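Local structure of putative PAS/PAC sensor protein (Nakamurella multipartita DSM 44233, 6HMJ) at residues Q141-V146 with D155-L160; M147-V152 with R194-V199; P206-K211 with R353-Q358. The protein senses blue light through a bound flavin mononucleotide and mediates RNA binding and translational regulation. One frame throughout, in Å; residues are numbered along the deposited sequence.

Interaction 1 (Q141-V146 with D155-L160)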
ATOM      1  N   GLN A 141       2.531  -2.076   2.705  1.00 63.76           N
ATOM      2  CA  GLN A 141       1.567  -1.706   1.672  1.00 63.70           C
ATOM      3  C   GLN A 141       2.247  -0.924   0.554  1.00 62.56           C
ATOM      4  O   GLN A 141       2.042  -1.207  -0.633  1.00 61.69           O
ATOM      5  CB  GLN A 141       0.428  -0.890   2.282  1.00 63.55           C
ATOM      6  CG  GLN A 141      -0.655  -0.501   1.286  1.00 63.71           C
ATOM      7  CD  GLN A 141      -1.825   0.202   1.943  1.00 64.90           C
ATOM      8  OE1 GLN A 141      -1.907   0.280   3.167  1.00 67.46           O
ATOM      9  NE2 GLN A 141      -2.733   0.725   1.130  1.00 64.65           N
ATOM     10  N   ALA A 142       3.061   0.070   0.915  1.00 62.25           N
ATOM     11  CA  ALA A 142       3.775   0.844  -0.094  1.00 60.00           C
ATOM     12  C   ALA A 142       4.743  -0.039  -0.870  1.00 59.02           C
ATOM     13  O   ALA A 142       4.903   0.122  -2.085  1.00 58.70           O
ATOM     14  CB  ALA A 142       4.513   2.014   0.558  1.00 58.26           C
ATOM     15  N   LYS A 143       5.408  -0.976  -0.184  1.00 57.93           N
ATOM     16  CA  LYS A 143       6.291  -1.899  -0.885  1.00 60.00           C
ATOM     17  C   LYS A 143       5.521  -2.667  -1.953  1.00 60.46           C
ATOM     18  O   LYS A 143       5.997  -2.828  -3.082  1.00 59.54           O
ATOM     19  CB  LYS A 143       6.924  -2.891   0.095  1.00 62.73           C
ATOM     20  CG  LYS A 143       8.005  -3.762  -0.541  1.00 65.40           C
ATOM     21  CD  LYS A 143       8.427  -4.941   0.333  1.00 68.23           C
ATOM     22  CE  LYS A 143       8.937  -4.554   1.704  1.00 70.61           C
ATOM     23  NZ  LYS A 143       9.375  -5.777   2.443  1.00 72.51           N
ATOM     24  N   GLY A 144       4.317  -3.133  -1.614  1.00 62.89           N
ATOM     25  CA  GLY A 144       3.518  -3.870  -2.578  1.00 63.50           C
ATOM     26  C   GLY A 144       3.015  -3.002  -3.714  1.00 63.45           C
ATOM     27  O   GLY A 144       2.977  -3.436  -4.869  1.00 65.46           O
ATOM     28  N   ILE A 145       2.613  -1.767  -3.404  1.00 59.58           N
ATOM     29  CA  ILE A 145       2.165  -0.846  -4.443  1.00 55.77           C
ATOM     30  C   ILE A 145       3.268  -0.639  -5.474  1.00 53.27           C
ATOM     31  O   ILE A 145       3.028  -0.684  -6.686  1.00 52.36           O
ATOM     32  CB  ILE A 145       1.718   0.488  -3.820  1.00 55.12           C
ATOM     33  CG1 ILE A 145       0.402   0.301  -3.062  1.00 57.17           C
ATOM     34  CG2 ILE A 145       1.567   1.553  -4.893  1.00 56.17           C
ATOM     35  CD1 ILE A 145      -0.031   1.514  -2.262  1.00 58.21           C
ATOM     36  N   VAL A 146       4.494  -0.402  -5.004  1.00 52.67           N
ATOM     37  CA  VAL A 146       5.614  -0.203  -5.918  1.00 50.80           C
ATOM     38  C   VAL A 146       5.903  -1.479  -6.699  1.00 49.65           C
ATOM     39  O   VAL A 146       6.200  -1.432  -7.899  1.00 49.07           O
ATOM     40  CB  VAL A 146       6.852   0.279  -5.138  1.00 50.09           C
ATOM     41  CG1 VAL A 146       8.097   0.195  -6.007  1.00 48.68           C
ATOM     42  CG2 VAL A 146       6.640   1.703  -4.638  1.00 50.07           C
ATOM     43  N   ASP A 155      12.581  -6.711  -3.214  1.00 58.16           N
ATOM     44  CA  ASP A 155      13.839  -6.040  -2.902  1.00 61.26           C
ATOM     45  C   ASP A 155      13.995  -4.764  -3.720  1.00 61.24           C
ATOM     46  O   ASP A 155      14.342  -3.706  -3.182  1.00 61.40           O
ATOM     47  CB  ASP A 155      15.014  -6.986  -3.143  1.00 66.32           C
ATOM     48  CG  ASP A 155      15.077  -8.106  -2.123  1.00 73.02           C
ATOM     49  OD1 ASP A 155      15.017  -7.813  -0.907  1.00 74.74           O
ATOM     50  OD2 ASP A 155      15.173  -9.280  -2.536  1.00 75.77           O
ATOM     51  N   GLN A 156      13.737  -4.843  -5.029  1.00 61.02           N
ATOM     52  CA  GLN A 156      13.795  -3.654  -5.873  1.00 59.48           C
ATOM     53  C   GLN A 156      12.796  -2.604  -5.402  1.00 57.67           C
ATOM     54  O   GLN A 156      13.128  -1.417  -5.291  1.00 55.38           O
ATOM     55  CB  GLN A 156      13.528  -4.036  -7.330  1.00 59.18           C
ATOM     56  CG  GLN A 156      14.570  -4.967  -7.922  1.00 60.95           C
ATOM     57  CD  GLN A 156      14.197  -5.462  -9.305  1.00 61.69           C
ATOM     58  OE1 GLN A 156      13.036  -5.773  -9.576  1.00 61.34           O
ATOM     59  NE2 GLN A 156      15.185  -5.544 -10.188  1.00 62.38           N
ATOM     60  N   ALA A 157      11.557  -3.023  -5.131  1.00 57.55           N
ATOM     61  CA  ALA A 157      10.548  -2.091  -4.643  1.00 56.85           C
ATOM     62  C   ALA A 157      11.005  -1.429  -3.350  1.00 58.35           C
ATOM     63  O   ALA A 157      10.881  -0.210  -3.182  1.00 58.98           O
ATOM     64  CB  ALA A 157       9.222  -2.818  -4.431  1.00 56.28           C
ATOM     65  N   PHE A 158      11.530  -2.226  -2.419  1.00 57.88           N
ATOM     66  CA  PHE A 158      12.020  -1.678  -1.161  1.00 57.02           C
ATOM     67  C   PHE A 158      13.227  -0.779  -1.385  1.00 55.52           C
ATOM     68  O   PHE A 158      13.362   0.263  -0.732  1.00 55.83           O
ATOM     69  CB  PHE A 158      12.365  -2.816  -0.200  1.00 58.94           C
ATOM     70  CG  PHE A 158      12.677  -2.356   1.191  1.00 60.00           C
ATOM     71  CD1 PHE A 158      11.662  -1.996   2.058  1.00 60.50           C
ATOM     72  CD2 PHE A 158      13.986  -2.289   1.632  1.00 60.49           C
ATOM     73  CE1 PHE A 158      11.946  -1.573   3.337  1.00 61.30           C
ATOM     74  CE2 PHE A 158      14.277  -1.868   2.911  1.00 61.65           C
ATOM     75  CZ  PHE A 158      13.256  -1.509   3.765  1.00 62.10           C
ATOM     76  N   ALA A 159      14.118  -1.163  -2.302  1.00 54.21           N
ATOM     77  CA  ALA A 159      15.272  -0.321  -2.602  1.00 52.88           C
ATOM     78  C   ALA A 159      14.837   1.031  -3.150  1.00 52.92           C
ATOM     79  O   ALA A 159      15.403   2.068  -2.782  1.00 55.04           O
ATOM     80  CB  ALA A 159      16.197  -1.032  -3.590  1.00 51.42           C
ATOM     81  N   LEU A 160      13.822   1.045  -4.022  1.00 51.52           N
ATOM     82  CA  LEU A 160      13.324   2.306  -4.560  1.00 52.65           C
ATOM     83  C   LEU A 160      12.705   3.164  -3.465  1.00 53.41           C
ATOM     84  O   LEU A 160      12.858   4.392  -3.469  1.00 54.33           O
ATOM     85  CB  LEU A 160      12.300   2.049  -5.666  1.00 52.48           C
ATOM     86  CG  LEU A 160      12.840   1.603  -7.024  1.00 51.73           C
ATOM     87  CD1 LEU A 160      11.693   1.287  -7.965  1.00 51.20           C
ATOM     88  CD2 LEU A 160      13.746   2.664  -7.625  1.00 51.98           C
TER
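Val146 and Ala157 meet methyl to methyl where two helical segments come together, and this pair makes the dense half of the contact. Val146 CG1 lies 3.6 Å from Ala157 CB; with CG1 anti to the backbone N (chi1 167°), that branch is carried against the second helix. Val146 CG1 also reaches Leu160 CD1, at 4.2 Å. Ala157 CB sits over the backbone of the first helix as well, 3.5 Å from Lys143 O, so this methyl touches both a side chain and the main chain of that helix. Small size here suits the short spacing: the axes of 141-146 and 155-160 approach to 8.5 Å and make an angle of 112°. Leu161, the residue after Leu160, also touches Val146 and Ala142.

The other half is looser. Lys143 and Phe158 are only partly buried, and Lys143 also touches Gln141 of the second subunit. The Lys143 chain bends at chi3 (-57°), and its CE comes to 3.8 Å from Phe158 CD1, passing the ring at a slant. The alkyl chain does the touching; Lys143 NZ, 6.9 Å from Asp155 OD1, makes no ion pair with it. Phe158 in turn rests on Leu172 of helix 172-185. Such steeply angled packing of consecutive helices joined by a short turn is consistent with the compact helical bundle of an ANTAR domain.

Interaction 2 (M147-V152 with R194-V199)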
ATOM      1  N   MET A 147       5.835  -2.635  -6.033  1.00 50.31           N
ATOM      2  CA  MET A 147       6.105  -3.904  -6.700  1.00 52.61           C
ATOM      3  C   MET A 147       5.249  -4.068  -7.950  1.00 54.15           C
ATOM      4  O   MET A 147       5.762  -4.343  -9.041  1.00 54.05           O
ATOM      5  CB  MET A 147       5.851  -5.066  -5.736  1.00 56.52           C
ATOM      6  CG  MET A 147       6.971  -5.324  -4.743  1.00 59.19           C
ATOM      7  SD  MET A 147       6.599  -6.707  -3.649  1.00 62.85           S
ATOM      8  CE  MET A 147       6.605  -8.068  -4.811  1.00 62.97           C
ATOM      9  N   ALA A 148       3.933  -3.907  -7.809  1.00 55.25           N
ATOM     10  CA  ALA A 148       3.028  -4.172  -8.919  1.00 57.85           C
ATOM     11  C   ALA A 148       2.903  -2.982  -9.864  1.00 57.00           C
ATOM     12  O   ALA A 148       2.750  -3.176 -11.075  1.00 57.15           O
ATOM     13  CB  ALA A 148       1.653  -4.569  -8.379  1.00 59.90           C
ATOM     14  N   ALA A 149       2.965  -1.755  -9.342  1.00 56.37           N
ATOM     15  CA  ALA A 149       2.835  -0.577 -10.194  1.00 55.74           C
ATOM     16  C   ALA A 149       3.920  -0.551 -11.262  1.00 55.70           C
ATOM     17  O   ALA A 149       3.643  -0.296 -12.441  1.00 57.99           O
ATOM     18  CB  ALA A 149       2.884   0.695  -9.349  1.00 56.15           C
ATOM     19  N   PHE A 150       5.168  -0.802 -10.867  1.00 52.86           N
ATOM     20  CA  PHE A 150       6.293  -0.834 -11.790  1.00 53.14           C
ATOM     21  C   PHE A 150       6.731  -2.249 -12.145  1.00 52.33           C
ATOM     22  O   PHE A 150       7.734  -2.414 -12.846  1.00 49.98           O
ATOM     23  CB  PHE A 150       7.492  -0.075 -11.203  1.00 56.63           C
ATOM     24  CG  PHE A 150       7.222   1.377 -10.918  1.00 57.98           C
ATOM     25  CD1 PHE A 150       7.165   2.297 -11.949  1.00 56.40           C
ATOM     26  CD2 PHE A 150       7.052   1.825  -9.618  1.00 58.94           C
ATOM     27  CE1 PHE A 150       6.927   3.631 -11.692  1.00 56.56           C
ATOM     28  CE2 PHE A 150       6.816   3.164  -9.357  1.00 58.29           C
ATOM     29  CZ  PHE A 150       6.754   4.064 -10.393  1.00 56.52           C
ATOM     30  N   ASP A 151       6.012  -3.266 -11.678  1.00 55.08           N
ATOM     31  CA  ASP A 151       6.346  -4.665 -11.943  1.00 56.10           C
ATOM     32  C   ASP A 151       7.815  -4.949 -11.628  1.00 55.16           C
ATOM     33  O   ASP A 151       8.615  -5.306 -12.496  1.00 54.83           O
ATOM     34  CB  ASP A 151       6.013  -5.036 -13.389  1.00 58.36           C
ATOM     35  CG  ASP A 151       6.179  -6.522 -13.666  1.00 62.50           C
ATOM     36  OD1 ASP A 151       5.593  -7.335 -12.923  1.00 64.54           O
ATOM     37  OD2 ASP A 151       6.891  -6.876 -14.631  1.00 64.06           O
ATOM     38  N   VAL A 152       8.159  -4.789 -10.348  1.00 54.41           N
ATOM     39  CA  VAL A 152       9.481  -5.118  -9.833  1.00 54.43           C
ATOM     40  C   VAL A 152       9.295  -5.989  -8.598  1.00 55.82           C
ATOM     41  O   VAL A 152       8.224  -6.015  -7.986  1.00 57.87           O
ATOM     42  CB  VAL A 152      10.315  -3.863  -9.494  1.00 53.20           C
ATOM     43  CG1 VAL A 152      10.524  -3.015 -10.737  1.00 51.11           C
ATOM     44  CG2 VAL A 152       9.638  -3.047  -8.397  1.00 54.11           C
ATOM     45  N   ARG A 194       2.761   6.905 -14.403  1.00 57.55           N
ATOM     46  CA  ARG A 194       2.840   8.362 -14.438  1.00 57.93           C
ATOM     47  C   ARG A 194       2.253   8.956 -13.165  1.00 56.14           C
ATOM     48  O   ARG A 194       2.841   9.857 -12.558  1.00 54.91           O
ATOM     49  CB  ARG A 194       2.103   8.886 -15.674  1.00 61.11           C
ATOM     50  CG  ARG A 194       1.946  10.404 -15.781  1.00 64.34           C
ATOM     51  CD  ARG A 194       3.233  11.084 -16.221  1.00 66.23           C
ATOM     52  NE  ARG A 194       3.019  12.503 -16.496  1.00 69.43           N
ATOM     53  CZ  ARG A 194       2.387  12.967 -17.572  1.00 71.32           C
ATOM     54  NH1 ARG A 194       1.897  12.127 -18.476  1.00 71.07           N
ATOM     55  NH2 ARG A 194       2.238  14.274 -17.743  1.00 73.25           N
ATOM     56  N   ARG A 195       1.096   8.448 -12.744  1.00 56.66           N
ATOM     57  CA  ARG A 195       0.437   8.944 -11.541  1.00 60.86           C
ATOM     58  C   ARG A 195       1.344   8.823 -10.322  1.00 63.35           C
ATOM     59  O   ARG A 195       1.493   9.774  -9.544  1.00 63.87           O
ATOM     60  CB  ARG A 195      -0.860   8.163 -11.331  1.00 61.82           C
ATOM     61  CG  ARG A 195      -1.869   8.813 -10.416  1.00 63.60           C
ATOM     62  CD  ARG A 195      -2.998   7.843 -10.123  1.00 64.60           C
ATOM     63  NE  ARG A 195      -3.439   7.160 -11.338  1.00 64.65           N
ATOM     64  CZ  ARG A 195      -4.027   5.967 -11.366  1.00 65.59           C
ATOM     65  NH1 ARG A 195      -4.253   5.296 -10.242  1.00 66.83           N
ATOM     66  NH2 ARG A 195      -4.385   5.437 -12.527  1.00 65.69           N
ATOM     67  N   LEU A 196       1.954   7.652 -10.132  1.00 63.54           N
ATOM     68  CA  LEU A 196       2.798   7.434  -8.961  1.00 63.57           C
ATOM     69  C   LEU A 196       4.070   8.270  -9.033  1.00 61.68           C
ATOM     70  O   LEU A 196       4.543   8.778  -8.010  1.00 60.81           O
ATOM     71  CB  LEU A 196       3.130   5.948  -8.841  1.00 63.88           C
ATOM     72  CG  LEU A 196       3.780   5.458  -7.548  1.00 65.47           C
ATOM     73  CD1 LEU A 196       2.978   5.866  -6.324  1.00 66.92           C
ATOM     74  CD2 LEU A 196       3.932   3.947  -7.610  1.00 66.05           C
ATOM     75  N   SER A 197       4.639   8.423 -10.230  1.00 62.76           N
ATOM     76  CA  SER A 197       5.856   9.215 -10.375  1.00 63.71           C
ATOM     77  C   SER A 197       5.642  10.651  -9.915  1.00 63.57           C
ATOM     78  O   SER A 197       6.496  11.222  -9.225  1.00 63.38           O
ATOM     79  CB  SER A 197       6.330   9.184 -11.828  1.00 66.13           C
ATOM     80  OG  SER A 197       7.439  10.046 -12.016  1.00 68.39           O
ATOM     81  N   THR A 198       4.511  11.257 -10.288  1.00 62.75           N
ATOM     82  CA  THR A 198       4.236  12.622  -9.855  1.00 65.77           C
ATOM     83  C   THR A 198       4.000  12.709  -8.351  1.00 66.44           C
ATOM     84  O   THR A 198       4.174  13.784  -7.770  1.00 68.94           O
ATOM     85  CB  THR A 198       3.026  13.202 -10.601  1.00 68.49           C
ATOM     86  OG1 THR A 198       1.823  12.575 -10.141  1.00 70.02           O
ATOM     87  CG2 THR A 198       3.163  13.009 -12.105  1.00 69.02           C
ATOM     88  N   VAL A 199       3.613  11.605  -7.709  1.00 65.28           N
ATOM     89  CA  VAL A 199       3.495  11.600  -6.255  1.00 65.15           C
ATOM     90  C   VAL A 199       4.873  11.686  -5.614  1.00 63.33           C
ATOM     91  O   VAL A 199       5.085  12.442  -4.660  1.00 64.85           O
ATOM     92  CB  VAL A 199       2.732  10.349  -5.782  1.00 65.03           C
ATOM     93  CG1 VAL A 199       2.852  10.192  -4.272  1.00 66.14           C
ATOM     94  CG2 VAL A 199       1.270  10.436  -6.190  1.00 66.46           C
TER
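The carbonyl O of Ala149 is gripped twice, by NE of Arg193 and by O1 of a glycerol, probably from the crystallisation liquor, while the methyl of the same residue turns to the apolar side of the contact. There it meets Leu196, whose CD2 lies 3.8 Å from Ala149 CB. Phe150 joins them: its CE2 comes to 3.5 Å from Leu196 CD2, the methyl approaching the ring obliquely. Leu196 CD2 thus sits in the corner formed by the alanine methyl and the ring, and all three residues are buried. Leu196 CG is anti to the backbone N (chi1 -169°), directing the side chain at the end of the other helix, and chi2 (53°) presents CD2; Phe150, with its ring anti to its own carbonyl carbon, swings over to meet it.

Thr198 OG1 donates to Arg195 O at 2.9 Å, within the helix, from a position tilted 31° from the carbonyl plane. Between subunits, Arg195 NH2 makes a salt bridge with Asp151 OD2 of the second subunit, and Asp151 OD1 makes one with Arg195 NH1 of that subunit, so this region also joins the dimer. The turn that presents Phe150 is closed by Val152 N bonding Met147 O at 2.8 Å and, weakly, Asp151 N to Ala148 O. With positive phi at Asp151, this is a Schellman motif terminating the long helix 114-149.

Interaction 3 (P206-K211 with R353-Q358); sequences PAPSTK and RVERDQ
Pro208 and Gln358 have their CA atoms 7.4 Å apart, where the extended, polyproline II-like backbone of 206-209 runs past the flank of helix 353-358. Just beyond, the chain folds into an ST turn, Ser209 OG accepting from Lys211 N at 3.3 Å in a nearly straight bond. The helix belongs to the segment that follows the last strand of the flavin-binding PAS (LOV) core, probably comparable to the C-terminal flanking helices of other LOV proteins.

Across the contact Gln358 does most of the work. Its CG is anti to the carbonyl carbon (chi1 -78°) and the chain runs out extended, so the amide reaches the loop with its NE2 toward Ser209 and its OE1 toward Pro208. Gln358 NE2 donates to Ser209 O at 3.1 Å, with an N-H...O angle of 150°. The acceptor lies close to the plane of the amide, yet the donor stands 46° out of the carbonyl plane of Ser209. On the other branch of the amide, Gln358 OE1 approaches Pro208 CB to 3.3 Å. An alanine in place of Gln358 would probably leave Ser209 O without this donor and open a gap beside Pro208 CB. The Gln358 side chain also touches Trp325 of strand 323-334.

Glu355 bends at chi2 to bring its carboxylate to the proline, crossing the ring at a slant. OE2 has its polar partner in Ser197 OG, which leaves Pro208 as packing only: Pro208 CG lies 3.8 Å from Glu355 OE2.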
ATOM      1  N   PRO A 206      13.443  14.256  -7.025  1.00 72.50           N
ATOM      2  CA  PRO A 206      13.733  15.013  -8.248  1.00 73.64           C
ATOM      3  C   PRO A 206      12.899  14.522  -9.419  1.00 72.78           C
ATOM      4  O   PRO A 206      12.472  13.365  -9.473  1.00 70.83           O
ATOM      5  CB  PRO A 206      15.229  14.770  -8.481  1.00 74.42           C
ATOM      6  CG  PRO A 206      15.558  13.535  -7.715  1.00 74.09           C
ATOM      7  CD  PRO A 206      14.583  13.432  -6.584  1.00 73.48           C
ATOM      8  N   ALA A 207      12.672  15.424 -10.369  1.00 75.22           N
ATOM      9  CA  ALA A 207      11.837  15.103 -11.514  1.00 74.83           C
ATOM     10  C   ALA A 207      12.510  14.040 -12.381  1.00 73.89           C
ATOM     11  O   ALA A 207      13.740  13.968 -12.445  1.00 75.02           O
ATOM     12  CB  ALA A 207      11.567  16.354 -12.344  1.00 76.40           C
ATOM     13  N   PRO A 208      11.726  13.203 -13.061  1.00 72.03           N
ATOM     14  CA  PRO A 208      12.327  12.198 -13.944  1.00 70.55           C
ATOM     15  C   PRO A 208      13.151  12.845 -15.046  1.00 67.93           C
ATOM     16  O   PRO A 208      13.045  14.041 -15.327  1.00 67.63           O
ATOM     17  CB  PRO A 208      11.114  11.452 -14.521  1.00 70.99           C
ATOM     18  CG  PRO A 208      10.001  11.728 -13.569  1.00 72.44           C
ATOM     19  CD  PRO A 208      10.256  13.105 -13.043  1.00 73.52           C
ATOM     20  N   SER A 209      13.991  12.027 -15.674  1.00 67.72           N
ATOM     21  CA  SER A 209      14.798  12.500 -16.785  1.00 66.45           C
ATOM     22  C   SER A 209      13.906  12.839 -17.977  1.00 66.98           C
ATOM     23  O   SER A 209      12.760  12.392 -18.083  1.00 64.86           O
ATOM     24  CB  SER A 209      15.834  11.448 -17.178  1.00 64.32           C
ATOM     25  OG  SER A 209      16.489  11.806 -18.381  1.00 64.00           O
ATOM     26  N   THR A 210      14.452  13.648 -18.886  1.00 69.32           N
ATOM     27  CA  THR A 210      13.740  14.093 -20.076  1.00 73.30           C
ATOM     28  C   THR A 210      14.459  13.716 -21.366  1.00 74.26           C
ATOM     29  O   THR A 210      13.910  13.931 -22.452  1.00 74.43           O
ATOM     30  CB  THR A 210      13.531  15.617 -20.008  1.00 75.23           C
ATOM     31  OG1 THR A 210      12.578  15.918 -18.979  1.00 75.90           O
ATOM     32  CG2 THR A 210      13.021  16.182 -21.320  1.00 78.34           C
ATOM     33  N   LYS A 211      15.645  13.124 -21.280  1.00 77.71           N
ATOM     34  CA  LYS A 211      16.480  12.882 -22.448  1.00 78.07           C
ATOM     35  C   LYS A 211      16.117  11.546 -23.085  1.00 74.29           C
ATOM     36  O   LYS A 211      16.009  10.529 -22.393  1.00 73.15           O
ATOM     37  CB  LYS A 211      17.955  12.904 -22.046  1.00 80.89           C
ATOM     38  CG  LYS A 211      18.340  14.111 -21.189  1.00 86.42           C
ATOM     39  CD  LYS A 211      18.009  15.446 -21.851  1.00 90.11           C
ATOM     40  CE  LYS A 211      17.921  16.557 -20.813  1.00 94.51           C
ATOM     41  NZ  LYS A 211      17.807  17.906 -21.431  1.00 96.79           N
ATOM     42  N   ARG A 353       5.859   2.470 -20.064  1.00 49.81           N
ATOM     43  CA  ARG A 353       7.077   1.679 -20.188  1.00 48.44           C
ATOM     44  C   ARG A 353       8.298   2.501 -19.797  1.00 50.42           C
ATOM     45  O   ARG A 353       9.177   2.025 -19.069  1.00 51.56           O
ATOM     46  CB  ARG A 353       7.207   1.150 -21.616  1.00 46.17           C
ATOM     47  CG  ARG A 353       8.373   0.205 -21.830  1.00 47.39           C
ATOM     48  CD  ARG A 353       9.539   0.908 -22.493  1.00 50.75           C
ATOM     49  NE  ARG A 353       9.284   1.177 -23.902  1.00 52.54           N
ATOM     50  CZ  ARG A 353      10.052   1.940 -24.671  1.00 53.69           C
ATOM     51  NH1 ARG A 353      11.135   2.523 -24.172  1.00 54.82           N
ATOM     52  NH2 ARG A 353       9.734   2.120 -25.944  1.00 53.66           N
ATOM     53  N   VAL A 354       8.376   3.743 -20.283  1.00 51.33           N
ATOM     54  CA  VAL A 354       9.516   4.599 -19.970  1.00 51.64           C
ATOM     55  C   VAL A 354       9.566   4.892 -18.477  1.00 51.88           C
ATOM     56  O   VAL A 354      10.643   4.932 -17.872  1.00 49.55           O
ATOM     57  CB  VAL A 354       9.454   5.897 -20.798  1.00 50.55           C
ATOM     58  CG1 VAL A 354      10.364   6.967 -20.196  1.00 51.17           C
ATOM     59  CG2 VAL A 354       9.841   5.619 -22.243  1.00 49.43           C
ATOM     60  N   GLU A 355       8.403   5.117 -17.862  1.00 55.61           N
ATOM     61  CA  GLU A 355       8.366   5.399 -16.431  1.00 58.62           C
ATOM     62  C   GLU A 355       8.946   4.239 -15.631  1.00 58.86           C
ATOM     63  O   GLU A 355       9.677   4.452 -14.655  1.00 58.84           O
ATOM     64  CB  GLU A 355       6.932   5.694 -15.995  1.00 61.71           C
ATOM     65  CG  GLU A 355       6.836   6.601 -14.781  1.00 65.44           C
ATOM     66  CD  GLU A 355       7.260   8.020 -15.082  1.00 65.07           C
ATOM     67  OE1 GLU A 355       6.647   8.645 -15.970  1.00 63.87           O
ATOM     68  OE2 GLU A 355       8.214   8.501 -14.436  1.00 66.91           O
ATOM     69  N   ARG A 356       8.627   3.003 -16.024  1.00 56.31           N
ATOM     70  CA  ARG A 356       9.220   1.842 -15.370  1.00 56.61           C
ATOM     71  C   ARG A 356      10.717   1.768 -15.641  1.00 56.61           C
ATOM     72  O   ARG A 356      11.517   1.586 -14.716  1.00 58.24           O
ATOM     73  CB  ARG A 356       8.532   0.562 -15.840  1.00 58.22           C
ATOM     74  CG  ARG A 356       9.120  -0.712 -15.240  1.00 59.77           C
ATOM     75  CD  ARG A 356       8.399  -1.947 -15.751  1.00 60.27           C
ATOM     76  NE  ARG A 356       8.857  -3.170 -15.095  1.00 61.34           N
ATOM     77  CZ  ARG A 356       9.778  -3.996 -15.589  1.00 62.09           C
ATOM     78  NH1 ARG A 356      10.358  -3.745 -16.755  1.00 60.75           N
ATOM     79  NH2 ARG A 356      10.118  -5.083 -14.910  1.00 64.41           N
ATOM     80  N   ASP A 357      11.115   1.902 -16.908  1.00 55.45           N
ATOM     81  CA  ASP A 357      12.532   1.852 -17.247  1.00 57.42           C
ATOM     82  C   ASP A 357      13.343   2.839 -16.418  1.00 56.97           C
ATOM     83  O   ASP A 357      14.494   2.556 -16.066  1.00 56.61           O
ATOM     84  CB  ASP A 357      12.727   2.138 -18.739  1.00 58.32           C
ATOM     85  CG  ASP A 357      12.068   1.094 -19.628  1.00 59.86           C
ATOM     86  OD1 ASP A 357      11.894  -0.057 -19.177  1.00 60.78           O
ATOM     87  OD2 ASP A 357      11.730   1.427 -20.783  1.00 59.42           O
ATOM     88  N   GLN A 358      12.766   4.002 -16.096  1.00 56.56           N
ATOM     89  CA  GLN A 358      13.511   5.014 -15.357  1.00 56.50           C
ATOM     90  C   GLN A 358      13.721   4.599 -13.906  1.00 56.09           C
ATOM     91  O   GLN A 358      14.807   4.799 -13.351  1.00 56.52           O
ATOM     92  CB  GLN A 358      12.794   6.362 -15.447  1.00 57.03           C
ATOM     93  CG  GLN A 358      13.017   7.075 -16.772  1.00 57.51           C
ATOM     94  CD  GLN A 358      12.341   8.431 -16.838  1.00 58.82           C
ATOM     95  OE1 GLN A 358      11.296   8.650 -16.226  1.00 60.66           O
ATOM     96  NE2 GLN A 358      12.945   9.356 -17.574  1.00 58.50           N
TER

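In the fold
Following the chain, helix 114-149 supplies the first segments of interactions 1 and 2. Interaction 1 closes a short turn onto helix 154-167; interaction 2 opens before that turn is complete and closes later on helix 192-202, so the two cross. Their centres are 10 Å apart and they touch through Met147 and Ala157. Interaction 3 starts only after interaction 2 has closed; its long loop takes in the sheet and flavin pocket of the LOV domain and returns on helix 351-372. There Arg356 probably bonds Phe150 O and Asp151 O, while Ser197 packs on Pro208. Together the contacts join the ANTAR helices, the connecting helix 192-202 and the helix leaving the photosensor.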